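Local coordinates for putative dimetal phosphatase (PDB 2NXF), which probably hydrolyses ADP-ribose and CDP-alcohols such as CDP-choline at a dinuclear metal centre, at residues R27-Y32 with D266-R271; N244-A247 with L252-H255. One frame throughout, in Å; residues are numbered along the deposited sequence.

Contact 1 of 2, residues R27-Y32 with D266-R271. With ZN (zinc ion), chain B; PO4 (phosphate ion), chain F.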
loop_
_atom_site.group_PDB
_atom_site.type_symbol
_atom_site.label_atom_id
_atom_site.label_comp_id
_atom_site.label_asym_id
_atom_site.label_seq_id
_atom_site.Cartn_x
_atom_site.Cartn_y
_atom_site.Cartn_z
ATOM N N ARG A 27 -5.407 20.504 -8.327
ATOM C CA ARG A 27 -4.425 21.144 -9.224
ATOM C C ARG A 27 -3.244 21.746 -8.452
ATOM O O ARG A 27 -2.805 22.871 -8.713
ATOM C CB ARG A 27 -5.110 22.180 -10.139
ATOM C CG ARG A 27 -6.164 21.539 -11.033
ATOM C CD ARG A 27 -6.720 22.490 -12.072
ATOM N NE ARG A 27 -5.691 22.890 -13.026
ATOM C CZ ARG A 27 -5.730 23.995 -13.765
ATOM N NH1 ARG A 27 -6.750 24.846 -13.673
ATOM N NH2 ARG A 27 -4.733 24.257 -14.597
ATOM N N THR A 28 -2.756 20.979 -7.481
ATOM C CA THR A 28 -1.639 21.397 -6.638
ATOM C C THR A 28 -0.457 20.452 -6.821
ATOM O O THR A 28 0.639 20.726 -6.333
ATOM C CB THR A 28 -2.015 21.375 -5.144
ATOM O OG1 THR A 28 -2.504 20.065 -4.815
ATOM C CG2 THR A 28 -3.069 22.435 -4.831
ATOM N N ARG A 29 -0.688 19.336 -7.509
ATOM C CA ARG A 29 0.356 18.360 -7.784
ATOM C C ARG A 29 0.246 17.882 -9.225
ATOM O O ARG A 29 -0.856 17.624 -9.707
ATOM C CB ARG A 29 0.212 17.136 -6.873
ATOM C CG ARG A 29 0.175 17.429 -5.368
ATOM C CD ARG A 29 1.542 17.745 -4.793
ATOM N NE ARG A 29 1.469 17.875 -3.337
ATOM C CZ ARG A 29 1.232 19.003 -2.669
ATOM N NH1 ARG A 29 1.044 20.169 -3.299
ATOM N NH2 ARG A 29 1.188 18.972 -1.342
ATOM N N ARG A 30 1.390 17.733 -9.886
ATOM C CA ARG A 30 1.441 17.233 -11.257
ATOM C C ARG A 30 1.581 15.720 -11.219
ATOM O O ARG A 30 2.235 15.180 -10.318
ATOM C CB ARG A 30 2.634 17.865 -11.990
ATOM C CG ARG A 30 2.784 17.467 -13.455
ATOM C CD ARG A 30 3.527 18.564 -14.237
ATOM N NE ARG A 30 3.908 18.104 -15.573
ATOM C CZ ARG A 30 4.552 18.836 -16.478
ATOM N NH1 ARG A 30 4.903 20.098 -16.212
ATOM N NH2 ARG A 30 4.846 18.301 -17.656
ATOM N N ARG A 31 0.977 15.042 -12.197
ATOM C CA ARG A 31 1.084 13.583 -12.318
ATOM C C ARG A 31 1.839 13.194 -13.594
ATOM O O ARG A 31 1.432 13.532 -14.705
ATOM C CB ARG A 31 -0.301 12.925 -12.209
ATOM C CG ARG A 31 -0.746 12.969 -10.765
ATOM C CD ARG A 31 -2.022 12.267 -10.443
ATOM N NE ARG A 31 -2.328 12.485 -9.025
ATOM C CZ ARG A 31 -3.206 11.780 -8.322
ATOM N NH1 ARG A 31 -3.881 10.769 -8.886
ATOM N NH2 ARG A 31 -3.402 12.078 -7.046
ATOM N N TYR A 32 2.969 12.516 -13.406
ATOM C CA TYR A 32 3.935 12.277 -14.467
ATOM C C TYR A 32 3.752 10.843 -14.963
ATOM O O TYR A 32 4.545 9.966 -14.643
ATOM C CB TYR A 32 5.341 12.490 -13.902
ATOM C CG TYR A 32 5.574 13.910 -13.434
ATOM C CD1 TYR A 32 5.979 14.885 -14.330
ATOM C CD2 TYR A 32 5.385 14.270 -12.092
ATOM C CE1 TYR A 32 6.197 16.197 -13.911
ATOM C CE2 TYR A 32 5.602 15.582 -11.655
ATOM C CZ TYR A 32 6.006 16.530 -12.568
ATOM O OH TYR A 32 6.226 17.832 -12.176
ATOM N N ASP A 266 -1.037 8.220 0.055
ATOM C CA ASP A 266 -0.796 9.656 0.220
ATOM C C ASP A 266 0.526 9.961 -0.475
ATOM O O ASP A 266 1.602 9.695 0.083
ATOM C CB ASP A 266 -0.726 10.025 1.714
ATOM C CG ASP A 266 -0.492 11.496 1.956
ATOM O OD1 ASP A 266 -0.239 12.255 0.989
ATOM O OD2 ASP A 266 -0.595 11.922 3.132
ATOM N N HIS A 267 0.447 10.520 -1.688
ATOM C CA HIS A 267 1.650 10.682 -2.529
ATOM C C HIS A 267 2.662 11.653 -1.931
ATOM O O HIS A 267 3.813 11.646 -2.331
ATOM C CB HIS A 267 1.272 11.170 -3.934
ATOM C CG HIS A 267 0.337 10.246 -4.658
ATOM N ND1 HIS A 267 -0.504 10.682 -5.661
ATOM C CD2 HIS A 267 0.122 8.913 -4.532
ATOM C CE1 HIS A 267 -1.208 9.655 -6.115
ATOM N NE2 HIS A 267 -0.849 8.569 -5.446
ATOM N N ASP A 268 2.216 12.508 -1.002
ATOM C CA ASP A 268 3.108 13.435 -0.299
ATOM C C ASP A 268 4.007 12.726 0.716
ATOM O O ASP A 268 5.033 13.291 1.137
ATOM C CB ASP A 268 2.287 14.481 0.449
ATOM C CG ASP A 268 1.763 15.594 -0.457
ATOM O OD1 ASP A 268 2.053 15.607 -1.677
ATOM O OD2 ASP A 268 1.082 16.492 0.082
ATOM N N GLY A 269 3.610 11.521 1.123
ATOM C CA GLY A 269 4.342 10.749 2.138
ATOM C C GLY A 269 4.161 11.291 3.554
ATOM O O GLY A 269 3.590 12.370 3.772
ATOM N N GLY A 270 4.659 10.537 4.524
ATOM C CA GLY A 270 4.599 10.949 5.919
ATOM C C GLY A 270 5.258 9.865 6.742
ATOM O O GLY A 270 5.531 8.770 6.239
ATOM N N ARG A 271 5.514 10.161 8.007
ATOM C CA ARG A 271 6.112 9.174 8.910
ATOM C C ARG A 271 5.972 9.644 10.336
ATOM O O ARG A 271 6.010 10.849 10.610
ATOM C CB ARG A 271 7.595 8.963 8.586
ATOM C CG ARG A 271 8.424 10.267 8.586
ATOM C CD ARG A 271 9.834 10.015 8.091
ATOM N NE ARG A 271 9.856 9.491 6.717
ATOM C CZ ARG A 271 10.968 9.105 6.096
ATOM N NH1 ARG A 271 12.133 9.176 6.748
ATOM N NH2 ARG A 271 10.904 8.640 4.846
HETATM ZN ZN ZN B . -1.958 6.651 -5.821
HETATM P P PO4 F . -4.838 8.316 -5.846
HETATM O O1 PO4 F . -4.569 9.454 -4.886
HETATM O O2 PO4 F . -5.785 8.789 -6.931
HETATM O O3 PO4 F . -3.587 7.895 -6.594
HETATM O O4 PO4 F . -5.375 7.119 -5.122
HETATM O O HOH W 1 -3.032 6.970 -3.994
#
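The guanidinium of Arg31 lies with one face over an edge of the His267 ring. CE1 of His267 comes 3.4 Å from Arg31 NH2, and the two planes are turned 63° apart. Arg31 reaches there with a chain extended from CG to NE. Glu288 joins the pair: its OE2 makes a salt bridge with Arg31 NH2 and takes a hydrogen bond from His267 ND1. Together with the zinc bond, this second-shell contact helps to fix the rotation of the ring, and it probably makes the ring a stronger zinc donor. The other ring nitrogen, His267 NE2, binds the zinc ion at 2.2 Å. A phosphate, probably from the crystallisation liquor, binds the same zinc through O3. Arg31 NH1 reaches phosphate O2 at the guanidinium edge, in a weak hydrogen bond of 3.4 Å.

Arg29 grips Asp268 side-on. Its NE donates to OD1 of Asp268 at 2.9 Å, almost straight, on the syn lone pair. Its NH2 meets Asp268 OD2, and the two flat groups are nearly coplanar. The Arg29 chain bends at chi2 (-76°), and its NH1 also donates to Thr28 O, from above the carbonyl plane. Asp268 sits in a type I turn from Asp266 to Gly269, with an Asx turn made by Asp266 OD1. Asp13, Gln15 and Asp60 complete the protein ligands of this zinc, in the dinuclear centre characteristic of calcineurin-like phosphoesterases.

Contact 2 of 2, residues N244-A247 with L252-H255; sequences NHEA and LRSH
Glu246 and Arg253 meet through one pair of atoms. OE1 of Glu246 lies 3.2 Å from NH1 of Arg253, and this is a salt bridge. As a hydrogen bond it is weak, because the N-H...O angle is only 128°. The carboxylate comes to the edge of the guanidinium, near its plane. Glu246 OE1 and Arg253 NH1 are the one side-chain pair within reach, a single-point contact, and the two planes are turned 40° apart. Both side chains are exposed at the surface.

The two residues are seven positions apart on one short helix, 245-253. That spacing is about two turns, which puts them on the same side of the helix. The Glu246 CB points away from the later segment. Its chain then bends at chi2 (63°), and this brings the carboxylate back toward Arg253. Arg253 does the opposite: its CB points toward the earlier segment, and the chain runs out extended from CG to NE to span the gap.

Arg253 has a stronger partner in Asp274, which forms a salt bridge with NH2. The guanidinium is therefore shared between two acids, and Glu246 is probably the lesser anchor. Further out, Ser250 OG bonds to Glu246 O within the helix.

Leu252 packs on Val258 and Phe261 of strand 258-263. Asn244 and Ala247 touch Leu206 of helix 203-219. Helix 245-253 is the crossover helix of the beta-alpha-beta unit that links the parallel strands 222-227 and 258-263.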
loop_
_atom_site.group_PDB
_atom_site.type_symbol
_atom_site.label_atom_id
_atom_site.label_comp_id
_atom_site.label_asym_id
_atom_site.label_seq_id
_atom_site.Cartn_x
_atom_site.Cartn_y
_atom_site.Cartn_z
ATOM N N ASN A 244 -11.645 2.531 8.831
ATOM C CA ASN A 244 -11.599 2.103 10.226
ATOM C C ASN A 244 -10.165 2.070 10.723
ATOM O O ASN A 244 -9.747 1.122 11.372
ATOM C CB ASN A 244 -12.348 0.765 10.451
ATOM C CG ASN A 244 -11.760 -0.390 9.652
ATOM O OD1 ASN A 244 -11.122 -0.198 8.622
ATOM N ND2 ASN A 244 -12.001 -1.614 10.133
ATOM N N HIS A 245 -9.432 3.150 10.450
ATOM C CA HIS A 245 -8.008 3.203 10.808
ATOM C C HIS A 245 -7.796 2.970 12.316
ATOM O O HIS A 245 -6.822 2.327 12.704
ATOM C CB HIS A 245 -7.373 4.533 10.355
ATOM C CG HIS A 245 -7.845 5.727 11.136
ATOM N ND1 HIS A 245 -7.079 6.348 12.102
ATOM C CD2 HIS A 245 -9.023 6.391 11.111
ATOM C CE1 HIS A 245 -7.761 7.349 12.628
ATOM N NE2 HIS A 245 -8.945 7.396 12.046
ATOM N N GLU A 246 -8.700 3.471 13.157
ATOM C CA GLU A 246 -8.524 3.351 14.604
ATOM C C GLU A 246 -8.625 1.884 15.054
ATOM O O GLU A 246 -7.948 1.467 16.005
ATOM C CB GLU A 246 -9.524 4.246 15.342
ATOM C CG GLU A 246 -9.193 4.503 16.799
ATOM C CD GLU A 246 -7.871 5.257 17.008
ATOM O OE1 GLU A 246 -7.123 4.889 17.937
ATOM O OE2 GLU A 246 -7.576 6.210 16.262
ATOM N N ALA A 247 -9.449 1.107 14.352
ATOM C CA ALA A 247 -9.576 -0.330 14.634
ATOM C C ALA A 247 -8.251 -1.037 14.375
ATOM O O ALA A 247 -7.853 -1.933 15.132
ATOM C CB ALA A 247 -10.696 -0.945 13.792
ATOM N N LEU A 252 -2.666 -3.022 16.435
ATOM C CA LEU A 252 -1.206 -2.852 16.424
ATOM C C LEU A 252 -0.657 -2.557 17.807
ATOM O O LEU A 252 0.394 -3.092 18.190
ATOM C CB LEU A 252 -0.794 -1.735 15.473
ATOM C CG LEU A 252 -1.244 -1.868 14.018
ATOM C CD1 LEU A 252 -0.747 -0.659 13.222
ATOM C CD2 LEU A 252 -0.781 -3.205 13.404
ATOM N N ARG A 253 -1.367 -1.707 18.550
ATOM C CA ARG A 253 -0.920 -1.274 19.885
ATOM C C ARG A 253 -0.928 -2.400 20.928
ATOM O O ARG A 253 -0.298 -2.278 21.985
ATOM C CB ARG A 253 -1.752 -0.086 20.364
ATOM C CG ARG A 253 -1.477 1.170 19.537
ATOM C CD ARG A 253 -2.463 2.285 19.835
ATOM N NE ARG A 253 -2.074 3.519 19.147
ATOM C CZ ARG A 253 -2.920 4.490 18.808
ATOM N NH1 ARG A 253 -4.216 4.366 19.069
ATOM N NH2 ARG A 253 -2.468 5.582 18.204
ATOM N N SER A 254 -1.641 -3.483 20.613
ATOM C CA SER A 254 -1.734 -4.677 21.454
ATOM C C SER A 254 -0.542 -5.622 21.320
ATOM O O SER A 254 -0.441 -6.598 22.072
ATOM C CB SER A 254 -3.001 -5.454 21.073
ATOM O OG SER A 254 -4.146 -4.728 21.498
ATOM N N HIS A 255 0.345 -5.357 20.360
ATOM C CA HIS A 255 1.381 -6.325 20.006
ATOM C C HIS A 255 2.772 -5.726 19.870
ATOM O O HIS A 255 3.023 -4.920 18.959
ATOM C CB HIS A 255 0.999 -7.027 18.700
ATOM C CG HIS A 255 -0.276 -7.799 18.799
ATOM N ND1 HIS A 255 -0.358 -9.010 19.447
ATOM C CD2 HIS A 255 -1.524 -7.529 18.340
ATOM C CE1 HIS A 255 -1.605 -9.453 19.392
ATOM N NE2 HIS A 255 -2.326 -8.578 18.712
#

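Overall arrangement
From the N terminus, the chain passes strand 6-11 and reaches the small two-stranded sheet that contains strand 30-31. Contact 1 begins here. It closes only after 233 intervening residues, when the chain arrives at the loop between strands 258-263 and 270-273. It therefore ties an early hairpin to the seven-stranded sheet, beside the metal centre. Contact 2 is nested inside this long loop. It closes a short one of its own, with four helical residues between its segments, and stays within helix 245-253 on the way from strand 222-227 to 258-263. Contact 1 and contact 2 do not touch: the centres of contacts 1 and 2 are about 26 Å apart, and their nearest atoms about 12 Å.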